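Aminopeptidase C (Lactobacillus rhamnosus, PDB 4K7C) probably removes amino acids from the N-termini of peptides, as a hexameric cysteine aminopeptidase of the papain-like bleomycin hydrolase type. Local coordinates at residues A60-M72 with M160-L172. Sequence-based numbering, arbitrary orientation. Where two conformers were deposited one is given.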
ATOM      1  N   ALA A  60      26.444   9.952   2.957  1.00 20.48           N
ATOM      2  CA  ALA A  60      25.163   9.377   3.257  1.00 21.10           C
ATOM      3  C   ALA A  60      25.156   8.722   4.628  1.00 18.13           C
ATOM      4  O   ALA A  60      26.188   8.210   5.137  1.00 18.92           O
ATOM      5  CB  ALA A  60      24.725   8.388   2.160  1.00 19.88           C
ATOM      6  N   VAL A  61      23.965   8.764   5.262  1.00 18.31           N
ATOM      7  CA  VAL A  61      23.779   8.139   6.580  1.00 16.51           C
ATOM      8  C   VAL A  61      23.617   6.618   6.602  1.00 17.20           C
ATOM      9  O   VAL A  61      23.314   5.949   5.579  1.00 17.16           O
ATOM     10  CB  VAL A  61      22.572   8.788   7.336  1.00 15.89           C
ATOM     11  CG1 VAL A  61      22.716  10.343   7.394  1.00 17.11           C
ATOM     12  CG2 VAL A  61      21.247   8.453   6.665  1.00 18.80           C
ATOM     13  N   SER A  62      23.854   6.067   7.790  1.00 17.95           N
ATOM     14  CA  SER A  62      23.641   4.657   8.069  0.50 17.27           C
ATOM     15  C   SER A  62      22.266   4.526   8.790  1.00 17.71           C
ATOM     16  O   SER A  62      21.584   5.541   9.082  1.00 17.07           O
ATOM     17  CB  SER A  62      24.808   4.115   8.949  0.50 17.67           C
ATOM     18  OG  SER A  62      25.014   4.918  10.092  0.50 15.80           O
ATOM     19  N   ASN A  63      21.845   3.308   9.074  1.00 16.63           N
ATOM     20  CA  ASN A  63      20.535   3.033   9.645  1.00 17.47           C
ATOM     21  C   ASN A  63      20.610   1.807  10.523  1.00 18.08           C
ATOM     22  O   ASN A  63      20.829   0.672  10.042  1.00 18.99           O
ATOM     23  CB  ASN A  63      19.511   2.764   8.522  1.00 19.38           C
ATOM     24  CG  ASN A  63      18.099   2.679   9.052  1.00 17.43           C
ATOM     25  OD1 ASN A  63      17.862   2.667  10.253  1.00 20.23           O
ATOM     26  ND2 ASN A  63      17.151   2.603   8.142  1.00 21.30           N
ATOM     27  N   GLN A  64      20.455   2.030  11.824  1.00 18.80           N
ATOM     28  CA  GLN A  64      20.480   0.995  12.851  1.00 18.36           C
ATOM     29  C   GLN A  64      19.239   0.133  12.947  1.00 17.96           C
ATOM     30  O   GLN A  64      19.244  -0.919  13.593  1.00 16.98           O
ATOM     31  CB  GLN A  64      20.778   1.676  14.192  1.00 18.29           C
ATOM     32  CG  GLN A  64      19.578   2.382  14.828  1.00 19.91           C
ATOM     33  CD  GLN A  64      19.992   3.300  15.907  1.00 19.55           C
ATOM     34  OE1 GLN A  64      20.810   4.205  15.707  1.00 22.76           O
ATOM     35  NE2 GLN A  64      19.533   3.011  17.089  1.00 21.96           N
ATOM     36  N   LYS A  65      18.176   0.561  12.280  1.00 18.42           N
ATOM     37  CA  LYS A  65      16.923  -0.177  12.286  1.00 17.27           C
ATOM     38  C   LYS A  65      16.386  -0.392  13.684  1.00 18.10           C
ATOM     39  O   LYS A  65      16.553   0.500  14.532  1.00 16.95           O
ATOM     40  CB  LYS A  65      17.081  -1.422  11.416  1.00 18.95           C
ATOM     41  CG  LYS A  65      17.413  -0.970  10.005  1.00 20.14           C
ATOM     42  CD  LYS A  65      17.287  -2.094   8.995  1.00 24.65           C
ATOM     43  CE  LYS A  65      17.548  -1.606   7.564  1.00 28.74           C
ATOM     44  NZ  LYS A  65      17.624  -2.741   6.594  1.00 29.47           N
ATOM     45  N   GLN A  66      15.817  -1.558  13.965  1.00 16.16           N
ATOM     46  CA  GLN A  66      15.159  -1.770  15.203  1.00 17.47           C
ATOM     47  C   GLN A  66      16.173  -2.388  16.168  1.00 15.55           C
ATOM     48  O   GLN A  66      16.048  -3.519  16.659  1.00 15.36           O
ATOM     49  CB  GLN A  66      13.900  -2.627  15.011  1.00 19.29           C
ATOM     50  CG  GLN A  66      12.903  -1.973  14.084  1.00 23.76           C
ATOM     51  CD  GLN A  66      11.747  -2.903  13.782  1.00 28.60           C
ATOM     52  OE1 GLN A  66      11.774  -3.681  12.818  1.00 36.71           O
ATOM     53  NE2 GLN A  66      10.718  -2.794  14.552  1.00 37.05           N
ATOM     54  N   SER A  67      17.108  -1.531  16.548  1.00 16.50           N
ATOM     55  CA  SER A  67      18.068  -1.906  17.533  1.00 17.23           C
ATOM     56  C   SER A  67      18.505  -0.625  18.269  1.00 18.50           C
ATOM     57  O   SER A  67      18.226   0.502  17.815  1.00 19.45           O
ATOM     58  CB  SER A  67      19.315  -2.553  16.864  1.00 16.08           C
ATOM     59  OG  SER A  67      20.083  -1.579  16.212  1.00 15.85           O
ATOM     60  N   GLY A  68      19.088  -0.813  19.450  1.00 18.31           N
ATOM     61  CA  GLY A  68      19.587   0.345  20.269  1.00 18.05           C
ATOM     62  C   GLY A  68      21.099   0.548  20.134  1.00 17.65           C
ATOM     63  O   GLY A  68      21.791   0.794  21.141  1.00 21.29           O
ATOM     64  N   ARG A  69      21.600   0.579  18.895  1.00 18.11           N
ATOM     65  CA  ARG A  69      23.010   0.553  18.638  1.00 18.43           C
ATOM     66  C   ARG A  69      23.512   1.960  18.283  1.00 20.04           C
ATOM     67  O   ARG A  69      24.581   2.084  17.719  1.00 17.84           O
ATOM     68  CB  ARG A  69      23.371  -0.425  17.490  1.00 19.67           C
ATOM     69  CG  ARG A  69      23.136  -1.835  17.832  1.00 19.31           C
ATOM     70  CD  ARG A  69      23.458  -2.798  16.699  1.00 19.64           C
ATOM     71  NE  ARG A  69      22.607  -2.543  15.527  1.00 18.39           N
ATOM     72  CZ  ARG A  69      22.815  -3.011  14.324  1.00 17.56           C
ATOM     73  NH1 ARG A  69      23.908  -3.722  13.999  1.00 16.45           N
ATOM     74  NH2 ARG A  69      21.941  -2.714  13.374  1.00 18.79           N
ATOM     75  N   CYS A  70      22.774   3.013  18.679  0.50 18.29           N
ATOM     76  CA  CYS A  70      23.141   4.373  18.229  0.50 19.00           C
ATOM     77  C   CYS A  70      24.615   4.686  18.544  0.50 17.65           C
ATOM     78  O   CYS A  70      25.345   5.072  17.655  0.50 17.02           O
ATOM     79  CB  CYS A  70      22.211   5.395  18.854  0.50 19.10           C
ATOM     80  SG  CYS A  70      22.443   5.373  20.608  0.50 21.86           S
ATOM     81  N   TRP A  71      25.059   4.351  19.760  1.00 19.04           N
ATOM     82  CA  TRP A  71      26.431   4.648  20.233  1.00 18.39           C
ATOM     83  C   TRP A  71      27.500   4.064  19.306  1.00 18.55           C
ATOM     84  O   TRP A  71      28.459   4.721  18.999  1.00 18.58           O
ATOM     85  CB  TRP A  71      26.622   4.150  21.648  1.00 20.11           C
ATOM     86  CG  TRP A  71      26.490   2.636  21.856  1.00 19.08           C
ATOM     87  CD1 TRP A  71      25.383   1.837  21.633  1.00 18.56           C
ATOM     88  CD2 TRP A  71      27.502   1.765  22.372  1.00 20.24           C
ATOM     89  NE1 TRP A  71      25.662   0.547  21.945  1.00 20.48           N
ATOM     90  CE2 TRP A  71      26.936   0.476  22.453  1.00 21.65           C
ATOM     91  CE3 TRP A  71      28.813   1.950  22.775  1.00 19.97           C
ATOM     92  CZ2 TRP A  71      27.645  -0.610  22.941  1.00 19.79           C
ATOM     93  CZ3 TRP A  71      29.514   0.858  23.291  1.00 20.62           C
ATOM     94  CH2 TRP A  71      28.939  -0.376  23.367  1.00 19.69           C
HETATM   95  N   MSE A  72      27.246   2.851  18.815  1.00 17.63           N
HETATM   96  CA  MSE A  72      28.136   2.170  17.865  1.00 16.74           C
HETATM   97  C   MSE A  72      28.111   2.783  16.482  1.00 17.39           C
HETATM   98  O   MSE A  72      29.120   3.038  15.877  1.00 18.46           O
HETATM   99  CB  MSE A  72      27.766   0.695  17.685  1.00 18.26           C
HETATM  100  CG  MSE A  72      27.633  -0.097  18.907  1.00 20.30           C
HETATM  101 SE   MSE A  72      27.121  -1.910  18.330  1.00 21.91          SE
HETATM  102  CE  MSE A  72      27.131  -2.353  20.206  1.00 26.10           C
HETATM  103  N   MSE A 160      31.104  -8.336   7.501  1.00 17.44           N
HETATM  104  CA  MSE A 160      30.209  -8.873   8.517  1.00 16.41           C
HETATM  105  C   MSE A 160      28.848  -8.132   8.400  1.00 17.56           C
HETATM  106  O   MSE A 160      28.598  -7.150   9.121  1.00 15.79           O
HETATM  107  CB  MSE A 160      30.654  -8.796   9.955  1.00 17.20           C
HETATM  108  CG  MSE A 160      29.807  -9.782  10.671  1.00 19.23           C
HETATM  109 SE   MSE A 160      30.363  -9.945  12.571  1.00 20.69          SE
HETATM  110  CE  MSE A 160      29.260 -11.435  13.145  1.00 20.68           C
ATOM    111  N   PRO A 161      28.053  -8.556   7.428  1.00 18.33           N
ATOM    112  CA  PRO A 161      26.767  -7.926   7.165  1.00 18.68           C
ATOM    113  C   PRO A 161      25.759  -8.086   8.301  1.00 16.37           C
ATOM    114  O   PRO A 161      25.889  -8.972   9.225  1.00 16.01           O
ATOM    115  CB  PRO A 161      26.245  -8.664   5.915  1.00 21.63           C
ATOM    116  CG  PRO A 161      27.339  -9.468   5.369  1.00 22.87           C
ATOM    117  CD  PRO A 161      28.310  -9.675   6.516  1.00 20.80           C
ATOM    118  N   GLU A 162      24.727  -7.275   8.232  1.00 17.05           N
ATOM    119  CA  GLU A 162      23.587  -7.445   9.103  1.00 15.87           C
ATOM    120  C   GLU A 162      22.891  -8.820   8.943  1.00 15.79           C
ATOM    121  O   GLU A 162      22.849  -9.448   7.871  1.00 15.35           O
ATOM    122  CB  GLU A 162      22.529  -6.290   8.892  1.00 16.05           C
ATOM    123  CG  GLU A 162      23.130  -4.924   9.166  1.00 17.02           C
ATOM    124  CD  GLU A 162      23.246  -4.695  10.657  1.00 17.30           C
ATOM    125  OE1 GLU A 162      22.195  -4.851  11.331  1.00 15.09           O
ATOM    126  OE2 GLU A 162      24.376  -4.361  11.120  1.00 16.29           O
ATOM    127  N   THR A 163      22.274  -9.221  10.027  1.00 14.91           N
ATOM    128  CA  THR A 163      21.370 -10.353  10.087  1.00 14.84           C
ATOM    129  C   THR A 163      19.974  -9.873  10.579  1.00 15.20           C
ATOM    130  O   THR A 163      19.749  -8.693  10.791  1.00 15.47           O
ATOM    131  CB  THR A 163      21.874 -11.404  11.044  1.00 13.21           C
ATOM    132  OG1 THR A 163      21.794 -10.877  12.360  1.00 13.84           O
ATOM    133  CG2 THR A 163      23.371 -11.885  10.698  1.00 14.42           C
ATOM    134  N   TYR A 164      19.047 -10.797  10.648  1.00 17.08           N
ATOM    135  CA  TYR A 164      17.707 -10.535  11.221  1.00 15.88           C
ATOM    136  C   TYR A 164      17.838  -9.881  12.555  1.00 17.05           C
ATOM    137  O   TYR A 164      17.240  -8.870  12.764  1.00 15.85           O
ATOM    138  CB  TYR A 164      16.823 -11.800  11.251  1.00 16.17           C
ATOM    139  CG  TYR A 164      15.440 -11.552  11.756  1.00 15.56           C
ATOM    140  CD1 TYR A 164      14.348 -11.497  10.905  1.00 20.51           C
ATOM    141  CD2 TYR A 164      15.216 -11.395  13.120  1.00 18.02           C
ATOM    142  CE1 TYR A 164      13.075 -11.180  11.420  1.00 19.90           C
ATOM    143  CE2 TYR A 164      13.958 -11.178  13.613  1.00 17.87           C
ATOM    144  CZ  TYR A 164      12.901 -11.108  12.748  1.00 20.58           C
ATOM    145  OH  TYR A 164      11.641 -10.893  13.248  1.00 23.79           O
ATOM    146  N   SER A 165      18.608 -10.464  13.479  1.00 14.32           N
ATOM    147  CA  SER A 165      18.613 -10.046  14.860  1.00 14.78           C
ATOM    148  C   SER A 165      19.405  -8.749  15.030  1.00 15.29           C
ATOM    149  O   SER A 165      19.140  -8.002  15.914  1.00 15.79           O
ATOM    150  CB  SER A 165      19.188 -11.115  15.750  1.00 15.95           C
ATOM    151  OG  SER A 165      18.392 -12.231  15.798  1.00 16.61           O
ATOM    152  N   SER A 166      20.411  -8.536  14.198  1.00 14.65           N
ATOM    153  CA  SER A 166      21.230  -7.333  14.395  1.00 15.08           C
ATOM    154  C   SER A 166      20.421  -6.096  14.086  1.00 17.35           C
ATOM    155  O   SER A 166      20.638  -5.062  14.700  1.00 17.40           O
ATOM    156  CB  SER A 166      22.520  -7.317  13.542  1.00 15.30           C
ATOM    157  OG  SER A 166      22.329  -7.384  12.139  1.00 16.34           O
ATOM    158  N   SER A 167      19.501  -6.207  13.133  1.00 17.23           N
ATOM    159  CA  SER A 167      18.655  -5.120  12.706  1.00 18.10           C
ATOM    160  C   SER A 167      17.225  -5.161  13.383  1.00 17.52           C
ATOM    161  O   SER A 167      16.387  -4.252  13.184  1.00 17.50           O
ATOM    162  CB  SER A 167      18.629  -5.080  11.163  1.00 20.51           C
ATOM    163  OG  SER A 167      19.719  -4.293  10.618  1.00 19.27           O
ATOM    164  N   LYS A 168      16.975  -6.151  14.250  1.00 15.63           N
ATOM    165  CA  LYS A 168      15.744  -6.302  15.017  1.00 15.07           C
ATOM    166  C   LYS A 168      16.070  -7.158  16.228  1.00 13.54           C
ATOM    167  O   LYS A 168      15.893  -8.381  16.189  1.00 15.00           O
ATOM    168  CB  LYS A 168      14.668  -6.934  14.160  1.00 17.42           C
ATOM    169  CG  LYS A 168      13.257  -7.003  14.679  1.00 23.84           C
ATOM    170  CD  LYS A 168      12.323  -7.218  13.468  1.00 27.92           C
ATOM    171  CE  LYS A 168      10.935  -7.661  13.895  1.00 37.98           C
ATOM    172  NZ  LYS A 168      10.572  -7.242  15.277  1.00 42.61           N
ATOM    173  N   SER A 169      16.673  -6.502  17.233  1.00 14.78           N
ATOM    174  CA  SER A 169      17.343  -7.205  18.325  1.00 16.45           C
ATOM    175  C   SER A 169      16.463  -7.631  19.478  1.00 16.11           C
ATOM    176  O   SER A 169      16.952  -8.249  20.452  1.00 16.30           O
ATOM    177  CB  SER A 169      18.435  -6.337  18.881  1.00 15.56           C
ATOM    178  OG  SER A 169      17.921  -5.043  19.252  1.00 14.52           O
ATOM    179  N   ASN A 170      15.173  -7.301  19.409  0.50 16.69           N
ATOM    180  CA  ASN A 170      14.294  -7.596  20.563  0.50 17.20           C
ATOM    181  C   ASN A 170      14.311  -9.043  21.025  0.50 17.09           C
ATOM    182  O   ASN A 170      14.454  -9.317  22.214  0.50 17.25           O
ATOM    183  CB  ASN A 170      12.868  -7.097  20.312  0.50 18.11           C
ATOM    184  CG  ASN A 170      12.747  -5.566  20.386  0.50 19.93           C
ATOM    185  N   GLU A 171      14.199  -9.997  20.107  1.00 17.29           N
ATOM    186  CA  GLU A 171      14.148 -11.429  20.474  1.00 18.67           C
ATOM    187  C   GLU A 171      15.515 -11.922  21.061  1.00 20.51           C
ATOM    188  O   GLU A 171      15.573 -12.685  22.057  1.00 17.56           O
ATOM    189  CB  GLU A 171      13.729 -12.295  19.288  1.00 21.17           C
ATOM    190  CG  GLU A 171      12.325 -12.086  18.623  1.00 26.36           C
ATOM    191  CD  GLU A 171      12.211 -12.406  16.997  1.00 33.48           C
ATOM    192  OE1 GLU A 171      12.663 -13.495  16.435  1.00 22.42           O
ATOM    193  OE2 GLU A 171      11.595 -11.528  16.235  1.00 35.67           O
ATOM    194  N   LEU A 172      16.597 -11.435  20.478  1.00 17.81           N
ATOM    195  CA  LEU A 172      17.929 -11.752  20.996  1.00 16.62           C
ATOM    196  C   LEU A 172      18.069 -11.195  22.421  1.00 16.49           C
ATOM    197  O   LEU A 172      18.534 -11.898  23.285  1.00 15.28           O
ATOM    198  CB  LEU A 172      19.037 -11.246  20.045  1.00 18.22           C
ATOM    199  CG  LEU A 172      20.486 -11.218  20.599  1.00 18.55           C
ATOM    200  CD1 LEU A 172      20.873 -12.634  20.966  1.00 18.19           C
ATOM    201  CD2 LEU A 172      21.402 -10.563  19.618  1.00 17.46           C
TER
HETATM  202  O   HOH W   1      21.096  -1.969  10.190  1.00 22.22           O
HETATM  203  O   HOH W   2      19.453  -4.723   7.769  1.00 26.87           O
HETATM  204  O   HOH W   3      14.125  -4.167  11.327  1.00 29.72           O
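The guanidinium of Arg-69 has Ser-166 O over the centre of one face, 2.9 Å above the plane, and Glu-162 at its edge. Phe-100 makes a cation-pi contact with the same arginine. Glu-162 is held end-on by a two-nitrogen salt bridge. NH1 of Arg-69 meets the syn lone pair of Glu-162 OE2 at 3.0 Å, almost straight at 168°. NH2 reaches OE1 from above the carboxylate plane; the two planes are turned 44° apart. Two other edge positions serve the arginine's own loop: NE bonds to Ser-67 OG and NH2 to Gln-64 O. A bend at chi3 (-62°) turns the Arg-69 head into this setting. Glu-162 OE1 also accepts from Ser-166 OG and, at 2.6 Å, from Ser-167 OG. A leucine in place of Arg-69 would probably leave the Glu-162 carboxylate without its counter-charge and Gln-64 O with one donor fewer. Beside this group the backbones form a single bridge. Gln-66 N donates to Ser-167 O at 2.9 Å, and Ser-169 N to Gln-66 O at 3.1 Å. Water 3 links Gln-66 OE1 to Ser-167 O, and water 2 joins Lys-65 NZ to Ser-167 OG. Ser-169 OG turns to Asp-138, which also takes Gly-68 N. Gln-64 stands six residues before Cys-70 and Trp-71, the spacing of oxyanion-hole glutamine and nucleophile in papain-like peptidases; Ser-Gly-Arg-Cys-Trp is as in bleomycin hydrolase. Gln-64 and Cys-70 probably play these roles, with His-364 against both and Gln-64 OE1 hydrogen-bonded to Ser-386. The contact joins the lead-ins of helices 170-192 and 70-87, the latter probably carrying the nucleophile of a papain-like active site.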